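7,8-dihydro-6-hydroxymethylpterin pyrophosphokinase-dihydropteroate synthase (Plasmodium falciparum, PDB 6JWS) probably catalyses two successive steps of folate biosynthesis, pyrophosphorylation of 6-hydroxymethyl-7,8-dihydropterin by ATP and condensation of the resulting diphosphate with 4-aminobenzoate to 7,8-dihydropteroate. Local coordinates at residues V527-R532 with L573-L578. The protein carries 1 engineered substitution. Numbering follows the deposited sequence.
With PT1 (pteroic acid), chain I; ACT (acetate ion), chain M.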
# COMPACT_ATOMS: atom_id res chain seq x y z
N VAL B 527 -12.62 20.68 12.73
CA VAL B 527 -11.32 20.39 12.16
C VAL B 527 -10.36 21.49 12.62
O VAL B 527 -10.64 22.67 12.45
CB VAL B 527 -11.41 20.27 10.62
CG1 VAL B 527 -10.09 19.84 9.99
CG2 VAL B 527 -12.55 19.33 10.18
N LEU B 528 -9.22 21.09 13.21
CA LEU B 528 -8.16 22.03 13.54
C LEU B 528 -7.01 21.83 12.56
O LEU B 528 -6.46 20.73 12.43
CB LEU B 528 -7.68 21.79 14.97
CG LEU B 528 -8.75 21.81 16.06
CD1 LEU B 528 -8.16 21.32 17.38
CD2 LEU B 528 -9.37 23.21 16.20
N MET B 529 -6.61 22.93 11.92
CA MET B 529 -5.54 22.83 10.94
C MET B 529 -4.34 23.68 11.39
O MET B 529 -4.53 24.74 11.98
CB MET B 529 -6.03 23.30 9.56
CG MET B 529 -5.14 22.86 8.42
SD MET B 529 -5.47 23.82 6.91
CE MET B 529 -4.47 25.27 7.26
N HIS B 530 -3.13 23.23 11.06
CA HIS B 530 -1.91 24.01 11.23
C HIS B 530 -1.60 24.86 10.00
O HIS B 530 -1.54 24.36 8.88
CB HIS B 530 -0.69 23.10 11.46
CG HIS B 530 0.57 23.88 11.57
ND1 HIS B 530 1.36 24.17 10.48
CD2 HIS B 530 1.18 24.46 12.64
CE1 HIS B 530 2.40 24.90 10.85
NE2 HIS B 530 2.30 25.10 12.18
N LYS B 531 -1.37 26.16 10.23
CA LYS B 531 -0.78 27.06 9.25
C LYS B 531 0.08 28.09 9.99
O LYS B 531 0.08 28.13 11.22
CB LYS B 531 -1.86 27.73 8.39
CG LYS B 531 -2.80 28.67 9.13
CD LYS B 531 -3.63 29.59 8.20
CE LYS B 531 -4.16 30.87 8.85
NZ LYS B 531 -3.31 31.42 9.95
N ARG B 532 0.87 28.85 9.23
CA ARG B 532 1.46 30.10 9.68
C ARG B 532 1.14 31.14 8.61
O ARG B 532 1.13 30.83 7.43
CB ARG B 532 2.99 29.96 9.80
CG ARG B 532 3.51 28.94 10.79
CD ARG B 532 5.01 28.78 10.57
NE ARG B 532 5.69 28.05 11.63
CZ ARG B 532 6.99 27.76 11.63
NH1 ARG B 532 7.74 28.11 10.59
NH2 ARG B 532 7.53 27.11 12.66
N LEU B 573 -10.86 16.81 14.94
CA LEU B 573 -10.06 16.20 13.90
C LEU B 573 -8.83 17.06 13.64
O LEU B 573 -8.88 18.28 13.87
CB LEU B 573 -10.94 16.05 12.67
CG LEU B 573 -12.21 15.23 12.93
CD1 LEU B 573 -13.44 16.11 12.84
CD2 LEU B 573 -12.31 14.11 11.92
N PHE B 574 -7.73 16.41 13.23
CA PHE B 574 -6.45 17.07 13.00
C PHE B 574 -6.21 17.20 11.51
O PHE B 574 -6.55 16.30 10.74
CB PHE B 574 -5.29 16.21 13.51
CG PHE B 574 -5.16 16.09 15.01
CD1 PHE B 574 -6.22 15.66 15.78
CD2 PHE B 574 -3.95 16.30 15.63
CE1 PHE B 574 -6.07 15.54 17.16
CE2 PHE B 574 -3.81 16.22 17.01
CZ PHE B 574 -4.87 15.84 17.78
N ASP B 575 -5.57 18.32 11.14
CA ASP B 575 -5.19 18.57 9.76
C ASP B 575 -3.82 19.25 9.77
O ASP B 575 -3.64 20.29 10.39
CB ASP B 575 -6.29 19.34 9.02
CG ASP B 575 -6.00 19.56 7.54
OD1 ASP B 575 -4.85 19.31 7.11
OD2 ASP B 575 -6.94 19.93 6.79
N ILE B 576 -2.86 18.67 9.04
CA ILE B 576 -1.46 19.09 9.05
C ILE B 576 -1.27 20.34 8.18
O ILE B 576 -0.20 20.95 8.22
CB ILE B 576 -0.59 17.95 8.51
CG1 ILE B 576 -1.29 17.39 7.27
CG2 ILE B 576 -0.44 16.88 9.59
CD1 ILE B 576 -0.38 16.77 6.30
N GLY B 577 -2.27 20.65 7.35
CA GLY B 577 -2.29 21.84 6.52
C GLY B 577 -1.28 21.80 5.37
O GLY B 577 -0.40 22.67 5.29
N LEU B 578 -1.43 20.83 4.46
CA LEU B 578 -0.49 20.73 3.35
C LEU B 578 -0.49 22.04 2.55
O LEU B 578 -1.56 22.62 2.30
CB LEU B 578 -0.88 19.56 2.45
CG LEU B 578 -0.81 18.18 3.12
CD1 LEU B 578 -1.50 17.14 2.25
CD2 LEU B 578 0.63 17.77 3.40
C2 PT1 I . -6.89 22.22 3.81
C3 PT1 I . -7.50 23.36 3.12
C5 PT1 I . -8.71 23.92 3.73
N6 PT1 I . -7.00 23.89 1.98
C7 PT1 I . -8.55 22.31 5.50
N9 PT1 I . -9.18 23.36 4.88
C10 PT1 I . -7.61 24.96 1.41
N11 PT1 I . -9.04 21.78 6.68
C12 PT1 I . -8.75 25.51 2.00
C21 PT1 I . -1.09 25.23 -2.56
O22 PT1 I . -1.18 24.98 -3.79
O1 PT1 I . -5.77 21.67 3.32
N4 PT1 I . -7.43 21.75 4.95
N8 PT1 I . -9.27 24.97 3.12
C13 PT1 I . -7.02 25.56 0.17
N14 PT1 I . -5.75 26.25 0.54
C15 PT1 I . -4.63 26.02 -0.19
C16 PT1 I . -3.36 26.07 0.43
C17 PT1 I . -4.76 25.74 -1.59
C18 PT1 I . -2.21 25.81 -0.35
C19 PT1 I . -3.60 25.51 -2.36
C20 PT1 I . -2.32 25.52 -1.73
O23 PT1 I . 0.02 25.23 -2.01
C ACT M . 4.85 25.96 14.52
O ACT M . 4.27 26.54 13.55
OXT ACT M . 6.05 26.09 14.80
CH3 ACT M . 4.05 24.98 15.37
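Neighbouring parallel strands of the dihydropteroate synthase TIM barrel, 525-529 and 572-575, illustrate how such a barrel builds a ligand pocket at the C-terminal ends of its strands. Backbone hydrogen bonds set the register: Leu528 N points straight at Leu573 O (2.9 Å), and where the strands end His530 N reaches Asp575 O at 3.1 Å. Val527, Met529 and Asp575 share the face that meets pteroic acid, while Leu528 and Phe574 lie on the other, against helix 547-564. Met529 and Asp575 run side by side in the same direction, each with CG anti to its backbone N (chi1 -163° and -176°), so that Met529 CG packs 3.5 Å from Asp575 CG. The Met529 chain then bends at chi3 (83°), bringing SD 3.5 Å from N4 of pteroic acid. Val527 crosses the aspartate obliquely, its CG1 touching Asp575 CB. Asp575 OD1 accepts the N-H of Gly577 from above the carboxylate plane, an Asx turn that helps fix the group's rotation, whereas OD2 faces the pterin. Asn502, Lys609 and Arg610 also hydrogen-bond the ligand. Asp575 OD2 accepts from the pterin's exocyclic N11 at 2.8 Å and lies 2.6 Å from ring atom N4.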